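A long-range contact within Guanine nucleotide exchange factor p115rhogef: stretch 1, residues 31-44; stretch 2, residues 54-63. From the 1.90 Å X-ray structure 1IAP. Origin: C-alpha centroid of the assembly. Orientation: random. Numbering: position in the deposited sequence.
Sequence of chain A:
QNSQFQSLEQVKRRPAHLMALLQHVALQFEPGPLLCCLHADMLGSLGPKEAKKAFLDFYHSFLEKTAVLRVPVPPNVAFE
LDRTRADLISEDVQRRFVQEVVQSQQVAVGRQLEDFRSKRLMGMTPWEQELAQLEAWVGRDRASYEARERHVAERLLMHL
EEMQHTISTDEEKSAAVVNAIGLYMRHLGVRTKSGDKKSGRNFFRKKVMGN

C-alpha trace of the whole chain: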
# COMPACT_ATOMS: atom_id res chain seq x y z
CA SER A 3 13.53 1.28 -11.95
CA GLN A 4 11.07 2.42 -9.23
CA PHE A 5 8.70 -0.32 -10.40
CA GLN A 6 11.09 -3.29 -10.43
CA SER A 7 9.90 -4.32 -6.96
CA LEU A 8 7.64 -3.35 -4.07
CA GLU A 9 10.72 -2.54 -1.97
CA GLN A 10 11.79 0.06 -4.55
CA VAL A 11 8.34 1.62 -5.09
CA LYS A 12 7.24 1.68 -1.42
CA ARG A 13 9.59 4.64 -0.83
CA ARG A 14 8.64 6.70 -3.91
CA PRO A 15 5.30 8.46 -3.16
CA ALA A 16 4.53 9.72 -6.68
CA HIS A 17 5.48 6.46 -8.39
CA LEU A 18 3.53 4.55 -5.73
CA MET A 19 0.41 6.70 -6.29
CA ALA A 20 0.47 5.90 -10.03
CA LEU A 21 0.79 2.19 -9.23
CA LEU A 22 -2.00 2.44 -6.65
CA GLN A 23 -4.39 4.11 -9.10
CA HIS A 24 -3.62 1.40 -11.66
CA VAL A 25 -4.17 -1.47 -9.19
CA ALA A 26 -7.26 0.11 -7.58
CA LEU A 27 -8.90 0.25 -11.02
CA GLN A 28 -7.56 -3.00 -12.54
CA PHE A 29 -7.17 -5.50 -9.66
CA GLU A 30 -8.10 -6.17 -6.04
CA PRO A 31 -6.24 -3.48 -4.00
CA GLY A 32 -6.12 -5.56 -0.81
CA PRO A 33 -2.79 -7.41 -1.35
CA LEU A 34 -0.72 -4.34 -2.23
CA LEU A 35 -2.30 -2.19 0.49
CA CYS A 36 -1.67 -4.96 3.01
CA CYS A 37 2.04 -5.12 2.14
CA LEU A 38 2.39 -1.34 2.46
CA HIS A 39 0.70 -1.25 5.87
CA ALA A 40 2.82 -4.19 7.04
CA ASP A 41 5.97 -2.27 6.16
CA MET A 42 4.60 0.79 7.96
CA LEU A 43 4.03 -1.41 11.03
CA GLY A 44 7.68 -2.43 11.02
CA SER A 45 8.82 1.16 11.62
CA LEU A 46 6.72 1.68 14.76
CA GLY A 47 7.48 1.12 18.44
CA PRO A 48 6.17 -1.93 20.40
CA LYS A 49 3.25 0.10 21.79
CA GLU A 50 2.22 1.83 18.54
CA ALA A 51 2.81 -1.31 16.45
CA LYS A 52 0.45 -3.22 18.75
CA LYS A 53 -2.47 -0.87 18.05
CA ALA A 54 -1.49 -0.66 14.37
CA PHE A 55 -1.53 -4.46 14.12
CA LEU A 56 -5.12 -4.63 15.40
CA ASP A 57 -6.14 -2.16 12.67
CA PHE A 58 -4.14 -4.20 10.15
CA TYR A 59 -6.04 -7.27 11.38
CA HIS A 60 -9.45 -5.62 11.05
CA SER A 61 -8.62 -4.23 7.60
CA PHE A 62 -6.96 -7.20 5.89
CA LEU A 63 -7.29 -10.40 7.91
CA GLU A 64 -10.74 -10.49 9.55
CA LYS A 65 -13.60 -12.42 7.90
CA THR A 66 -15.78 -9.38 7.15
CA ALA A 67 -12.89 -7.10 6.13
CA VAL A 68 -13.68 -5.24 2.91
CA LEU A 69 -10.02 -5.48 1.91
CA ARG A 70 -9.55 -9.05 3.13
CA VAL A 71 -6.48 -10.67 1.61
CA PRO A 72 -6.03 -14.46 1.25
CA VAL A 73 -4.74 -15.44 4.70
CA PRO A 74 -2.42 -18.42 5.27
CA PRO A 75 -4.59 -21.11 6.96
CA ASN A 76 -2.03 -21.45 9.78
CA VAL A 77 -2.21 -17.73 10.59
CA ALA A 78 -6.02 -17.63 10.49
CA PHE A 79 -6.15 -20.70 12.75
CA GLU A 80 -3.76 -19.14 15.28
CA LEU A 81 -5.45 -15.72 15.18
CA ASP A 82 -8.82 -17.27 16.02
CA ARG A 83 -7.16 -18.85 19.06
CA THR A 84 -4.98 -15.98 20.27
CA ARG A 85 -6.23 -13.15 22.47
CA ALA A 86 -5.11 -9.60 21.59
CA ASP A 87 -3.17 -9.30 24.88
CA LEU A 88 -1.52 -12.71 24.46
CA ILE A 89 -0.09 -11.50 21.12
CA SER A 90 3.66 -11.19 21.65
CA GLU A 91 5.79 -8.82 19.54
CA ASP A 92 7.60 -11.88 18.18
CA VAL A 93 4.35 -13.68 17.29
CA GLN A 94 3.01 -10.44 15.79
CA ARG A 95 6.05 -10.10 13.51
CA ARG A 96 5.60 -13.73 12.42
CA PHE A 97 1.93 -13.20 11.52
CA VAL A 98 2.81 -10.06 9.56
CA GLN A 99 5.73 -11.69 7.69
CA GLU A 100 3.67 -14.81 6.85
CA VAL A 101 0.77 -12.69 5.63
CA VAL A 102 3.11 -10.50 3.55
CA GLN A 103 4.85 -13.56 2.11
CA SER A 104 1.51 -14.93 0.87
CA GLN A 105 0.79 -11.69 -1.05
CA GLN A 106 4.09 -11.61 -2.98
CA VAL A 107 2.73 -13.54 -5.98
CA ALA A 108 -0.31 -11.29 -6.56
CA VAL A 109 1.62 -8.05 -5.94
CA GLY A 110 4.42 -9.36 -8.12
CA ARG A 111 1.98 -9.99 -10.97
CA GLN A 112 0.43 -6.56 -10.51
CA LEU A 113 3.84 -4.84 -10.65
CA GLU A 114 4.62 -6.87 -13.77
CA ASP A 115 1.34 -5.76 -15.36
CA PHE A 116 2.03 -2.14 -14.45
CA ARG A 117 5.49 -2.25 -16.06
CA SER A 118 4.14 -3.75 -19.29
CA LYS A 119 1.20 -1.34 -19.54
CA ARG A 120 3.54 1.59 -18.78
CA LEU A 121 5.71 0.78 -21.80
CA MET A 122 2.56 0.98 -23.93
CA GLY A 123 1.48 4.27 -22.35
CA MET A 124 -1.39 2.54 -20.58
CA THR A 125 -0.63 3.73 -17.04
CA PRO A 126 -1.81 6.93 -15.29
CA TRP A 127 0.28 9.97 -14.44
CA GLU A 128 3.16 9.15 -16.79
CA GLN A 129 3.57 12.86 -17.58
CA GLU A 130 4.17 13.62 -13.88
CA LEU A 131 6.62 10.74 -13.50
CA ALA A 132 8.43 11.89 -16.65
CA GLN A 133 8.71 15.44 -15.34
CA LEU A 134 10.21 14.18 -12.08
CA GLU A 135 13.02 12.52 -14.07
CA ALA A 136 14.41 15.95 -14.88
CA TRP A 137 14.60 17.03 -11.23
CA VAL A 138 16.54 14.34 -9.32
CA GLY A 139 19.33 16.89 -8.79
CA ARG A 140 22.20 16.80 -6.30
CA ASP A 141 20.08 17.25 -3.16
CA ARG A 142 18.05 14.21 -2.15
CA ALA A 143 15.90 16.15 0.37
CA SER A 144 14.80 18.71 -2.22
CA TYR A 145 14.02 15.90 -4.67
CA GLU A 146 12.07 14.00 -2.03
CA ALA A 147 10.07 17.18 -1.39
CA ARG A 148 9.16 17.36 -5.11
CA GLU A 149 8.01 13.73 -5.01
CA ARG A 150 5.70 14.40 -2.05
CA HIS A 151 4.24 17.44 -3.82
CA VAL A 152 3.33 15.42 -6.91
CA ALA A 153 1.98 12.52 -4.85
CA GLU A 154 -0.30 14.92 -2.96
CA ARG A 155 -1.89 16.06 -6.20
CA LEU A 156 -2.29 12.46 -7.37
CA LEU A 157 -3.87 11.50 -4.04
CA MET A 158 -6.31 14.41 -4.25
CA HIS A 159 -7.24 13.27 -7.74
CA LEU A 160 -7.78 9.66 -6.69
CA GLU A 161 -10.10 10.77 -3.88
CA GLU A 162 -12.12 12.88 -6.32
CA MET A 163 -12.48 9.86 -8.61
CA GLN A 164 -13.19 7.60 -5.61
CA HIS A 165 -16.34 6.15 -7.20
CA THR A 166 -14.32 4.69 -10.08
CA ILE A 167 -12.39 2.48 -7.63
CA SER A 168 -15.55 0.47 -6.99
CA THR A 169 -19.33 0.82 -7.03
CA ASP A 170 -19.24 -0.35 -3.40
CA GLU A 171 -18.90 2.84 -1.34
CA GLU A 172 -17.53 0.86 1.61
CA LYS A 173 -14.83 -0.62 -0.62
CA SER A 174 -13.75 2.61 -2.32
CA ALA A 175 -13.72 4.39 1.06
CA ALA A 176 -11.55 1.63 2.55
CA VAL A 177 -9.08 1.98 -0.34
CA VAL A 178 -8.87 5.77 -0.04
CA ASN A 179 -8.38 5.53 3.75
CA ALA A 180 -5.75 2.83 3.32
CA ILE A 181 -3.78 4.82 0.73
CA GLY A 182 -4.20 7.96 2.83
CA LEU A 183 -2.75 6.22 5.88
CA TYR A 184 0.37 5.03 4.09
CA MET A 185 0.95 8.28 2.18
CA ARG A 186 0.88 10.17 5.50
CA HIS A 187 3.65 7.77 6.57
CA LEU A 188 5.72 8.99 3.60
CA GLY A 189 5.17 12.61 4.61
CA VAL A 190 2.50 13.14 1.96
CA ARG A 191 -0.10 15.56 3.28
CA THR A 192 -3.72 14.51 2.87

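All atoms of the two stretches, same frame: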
# COMPACT_ATOMS: atom_id res chain seq x y z
N PRO A 31 -7.21 -4.30 -4.73
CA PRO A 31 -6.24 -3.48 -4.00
C PRO A 31 -5.73 -4.04 -2.68
O PRO A 31 -4.67 -3.64 -2.20
CB PRO A 31 -7.00 -2.17 -3.79
CG PRO A 31 -8.40 -2.65 -3.59
CD PRO A 31 -8.55 -3.68 -4.69
N GLY A 32 -6.49 -4.97 -2.09
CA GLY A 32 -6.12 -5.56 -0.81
C GLY A 32 -4.68 -5.98 -0.61
O GLY A 32 -4.01 -5.48 0.29
N PRO A 33 -4.17 -6.91 -1.44
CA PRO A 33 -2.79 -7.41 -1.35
C PRO A 33 -1.69 -6.35 -1.29
O PRO A 33 -0.82 -6.41 -0.43
CB PRO A 33 -2.68 -8.28 -2.61
CG PRO A 33 -4.07 -8.82 -2.74
CD PRO A 33 -4.90 -7.59 -2.52
N LEU A 34 -1.73 -5.39 -2.21
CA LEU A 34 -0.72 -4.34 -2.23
C LEU A 34 -0.84 -3.43 -1.01
O LEU A 34 0.15 -3.12 -0.38
CB LEU A 34 -0.82 -3.50 -3.51
CG LEU A 34 0.15 -2.31 -3.69
CD1 LEU A 34 1.61 -2.77 -3.61
CD2 LEU A 34 -0.12 -1.63 -5.02
N LEU A 35 -2.07 -3.06 -0.66
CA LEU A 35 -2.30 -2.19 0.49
C LEU A 35 -1.85 -2.86 1.78
O LEU A 35 -1.32 -2.20 2.67
CB LEU A 35 -3.78 -1.80 0.57
CG LEU A 35 -4.30 -0.93 -0.57
CD1 LEU A 35 -5.80 -0.77 -0.45
CD2 LEU A 35 -3.59 0.42 -0.58
N CYS A 36 -2.06 -4.17 1.85
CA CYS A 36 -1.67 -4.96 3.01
C CYS A 36 -0.15 -4.93 3.20
O CYS A 36 0.34 -4.68 4.30
CB CYS A 36 -2.17 -6.39 2.84
SG CYS A 36 -1.66 -7.53 4.13
N CYS A 37 0.58 -5.13 2.11
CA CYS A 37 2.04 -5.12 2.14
C CYS A 37 2.58 -3.76 2.58
O CYS A 37 3.55 -3.69 3.33
CB CYS A 37 2.61 -5.48 0.77
SG CYS A 37 2.46 -7.23 0.33
N LEU A 38 1.95 -2.69 2.10
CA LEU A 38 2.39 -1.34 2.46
C LEU A 38 2.17 -1.06 3.95
O LEU A 38 3.04 -0.52 4.62
CB LEU A 38 1.66 -0.29 1.60
CG LEU A 38 1.84 -0.37 0.08
CD1 LEU A 38 1.01 0.73 -0.61
CD2 LEU A 38 3.31 -0.24 -0.29
N HIS A 39 1.01 -1.47 4.46
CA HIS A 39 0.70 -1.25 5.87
C HIS A 39 1.57 -2.11 6.79
O HIS A 39 1.88 -1.71 7.91
CB HIS A 39 -0.78 -1.50 6.15
CG HIS A 39 -1.68 -0.41 5.68
ND1 HIS A 39 -2.90 -0.15 6.25
CD2 HIS A 39 -1.53 0.50 4.68
CE1 HIS A 39 -3.48 0.86 5.63
NE2 HIS A 39 -2.66 1.28 4.67
N ALA A 40 1.97 -3.27 6.29
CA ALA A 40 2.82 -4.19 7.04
C ALA A 40 4.21 -3.59 7.19
O ALA A 40 4.85 -3.74 8.23
CB ALA A 40 2.90 -5.53 6.33
N ASP A 41 4.66 -2.91 6.15
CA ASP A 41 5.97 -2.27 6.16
C ASP A 41 5.94 -1.10 7.14
O ASP A 41 6.89 -0.86 7.88
CB ASP A 41 6.32 -1.78 4.76
CG ASP A 41 7.76 -1.30 4.66
OD1 ASP A 41 8.00 -0.09 4.88
OD2 ASP A 41 8.64 -2.13 4.38
N MET A 42 4.83 -0.37 7.10
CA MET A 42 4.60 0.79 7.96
C MET A 42 4.61 0.36 9.43
O MET A 42 5.12 1.08 10.29
CB MET A 42 3.25 1.42 7.58
CG MET A 42 2.77 2.54 8.47
SD MET A 42 1.35 3.36 7.69
CE MET A 42 0.11 2.12 7.91
N LEU A 43 4.08 -0.84 9.69
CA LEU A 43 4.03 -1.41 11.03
C LEU A 43 5.43 -1.69 11.56
O LEU A 43 5.70 -1.52 12.75
CB LEU A 43 3.22 -2.71 11.02
CG LEU A 43 1.78 -2.68 11.53
CD1 LEU A 43 0.98 -1.59 10.84
CD2 LEU A 43 1.15 -4.04 11.31
N GLY A 44 6.31 -2.11 10.66
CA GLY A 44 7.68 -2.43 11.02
C GLY A 44 8.54 -1.25 11.45
O GLY A 44 9.64 -1.45 11.97
N ALA A 54 -1.51 -0.66 15.83
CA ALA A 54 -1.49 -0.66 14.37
C ALA A 54 -1.76 -2.06 13.82
O ALA A 54 -2.35 -2.22 12.75
CB ALA A 54 -0.15 -0.15 13.87
N PHE A 55 -1.32 -3.08 14.55
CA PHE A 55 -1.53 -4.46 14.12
C PHE A 55 -3.01 -4.84 14.21
O PHE A 55 -3.51 -5.58 13.36
CB PHE A 55 -0.68 -5.44 14.93
CG PHE A 55 -0.95 -6.87 14.60
CD1 PHE A 55 -0.52 -7.40 13.38
CD2 PHE A 55 -1.69 -7.68 15.46
CE1 PHE A 55 -0.83 -8.71 13.02
CE2 PHE A 55 -2.01 -8.99 15.11
CZ PHE A 55 -1.58 -9.51 13.89
N LEU A 56 -3.70 -4.35 15.23
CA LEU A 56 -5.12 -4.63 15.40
C LEU A 56 -5.89 -4.04 14.22
O LEU A 56 -6.80 -4.67 13.69
CB LEU A 56 -5.64 -4.06 16.72
CG LEU A 56 -4.93 -4.53 18.00
CD1 LEU A 56 -5.56 -3.85 19.21
CD2 LEU A 56 -5.02 -6.03 18.14
N ASP A 57 -5.50 -2.83 13.81
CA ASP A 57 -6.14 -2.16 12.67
C ASP A 57 -5.86 -2.97 11.41
O ASP A 57 -6.74 -3.17 10.57
CB ASP A 57 -5.59 -0.74 12.50
CG ASP A 57 -5.98 0.20 13.63
OD1 ASP A 57 -6.93 -0.10 14.38
OD2 ASP A 57 -5.32 1.25 13.76
N PHE A 58 -4.61 -3.40 11.28
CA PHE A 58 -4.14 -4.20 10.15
C PHE A 58 -4.98 -5.48 10.11
O PHE A 58 -5.39 -5.92 9.04
CB PHE A 58 -2.65 -4.51 10.33
CG PHE A 58 -2.08 -5.43 9.29
CD1 PHE A 58 -1.49 -4.92 8.14
CD2 PHE A 58 -2.07 -6.82 9.49
CE1 PHE A 58 -0.88 -5.76 7.20
CE2 PHE A 58 -1.47 -7.67 8.55
CZ PHE A 58 -0.87 -7.13 7.41
N TYR A 59 -5.23 -6.06 11.29
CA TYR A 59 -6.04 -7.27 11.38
C TYR A 59 -7.45 -7.00 10.89
O TYR A 59 -7.96 -7.71 10.02
CB TYR A 59 -6.07 -7.78 12.83
CG TYR A 59 -7.09 -8.87 13.06
CD1 TYR A 59 -6.81 -10.20 12.73
CD2 TYR A 59 -8.35 -8.57 13.59
CE1 TYR A 59 -7.77 -11.20 12.91
CE2 TYR A 59 -9.31 -9.56 13.76
CZ TYR A 59 -9.02 -10.87 13.43
OH TYR A 59 -9.97 -11.84 13.60
N HIS A 60 -8.08 -5.95 11.42
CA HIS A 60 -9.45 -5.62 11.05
C HIS A 60 -9.63 -5.22 9.59
O HIS A 60 -10.68 -5.45 9.01
CB HIS A 60 -10.00 -4.53 11.98
CG HIS A 60 -10.22 -5.00 13.38
ND1 HIS A 60 -11.16 -5.95 13.70
CD2 HIS A 60 -9.61 -4.67 14.54
CE1 HIS A 60 -11.12 -6.19 15.00
NE2 HIS A 60 -10.18 -5.43 15.53
N SER A 61 -8.58 -4.66 8.99
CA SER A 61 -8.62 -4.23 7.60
C SER A 61 -8.31 -5.30 6.56
O SER A 61 -8.94 -5.32 5.49
CB SER A 61 -7.66 -3.05 7.38
OG SER A 61 -8.10 -1.88 8.04
N PHE A 62 -7.38 -6.20 6.86
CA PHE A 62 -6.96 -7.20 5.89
C PHE A 62 -7.10 -8.67 6.23
O PHE A 62 -7.10 -9.51 5.32
CB PHE A 62 -5.50 -6.96 5.50
CG PHE A 62 -5.19 -5.55 5.12
CD1 PHE A 62 -4.49 -4.71 5.98
CD2 PHE A 62 -5.60 -5.04 3.88
CE1 PHE A 62 -4.21 -3.39 5.64
CE2 PHE A 62 -5.32 -3.73 3.53
CZ PHE A 62 -4.63 -2.90 4.41
N LEU A 63 -7.23 -9.00 7.51
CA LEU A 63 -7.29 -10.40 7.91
C LEU A 63 -8.63 -10.94 8.43
O LEU A 63 -8.93 -12.12 8.27
CB LEU A 63 -6.17 -10.68 8.93
CG LEU A 63 -4.78 -10.11 8.59
CD1 LEU A 63 -3.78 -10.35 9.72
CD2 LEU A 63 -4.27 -10.71 7.29

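How do the two helices lie against each other? They run almost exactly antiparallel, at 172°, with axes 10.3 Å apart at closest approach. Cys36 faces Phe62, His39 faces Phe58 and Leu43 faces Ala54. No hydrogen bond crosses between them; the contact rests on shape, with side chains packing on side chains and on backbone.

What fills the hollow near the start of the first helix? Phe62 does, its ring lodged among Gly32, Leu35, Cys36 and His39. Gly32 has no side chain, and its carbonyl O lies 3.9 Å from Phe62 CE2. Cys36 CA sits almost squarely over the ring face, 3.8 Å from the Phe62 ring centroid and 6° off its normal, so the backbone itself packs on the aromatic surface. Phe62 also turns an edge toward the face of His39 in an offset edge-to-face pair, with planes at 86° and centroids 5.3 Å apart.

Where does the next bump go? One turn earlier in its helix, Phe58 enters the hollow formed by Cys36, His39, Ala40 and Leu43. The carbonyl O of Cys36 meets the ring edge, 3.3 Å from Phe58 CE1, while Ala40 CB approaches CE1 of Phe58 obliquely at 3.9 Å. Cys36 serves both pockets: its SG lies 4.4 Å from the Phe58 ring centroid and 4.7 Å from that of Phe62, oblique to each.

How does the contact close at the far end? Here the bump comes from the first helix. Leu43, with chi1 between wells at -102°, brings CD1 to 3.5 Å from Ala54 CB. Its other branch lies against Phe55 and Phe58, with Leu43 CD2 3.9 Å from Phe55 CA and 4.0 Å from Phe58 CB.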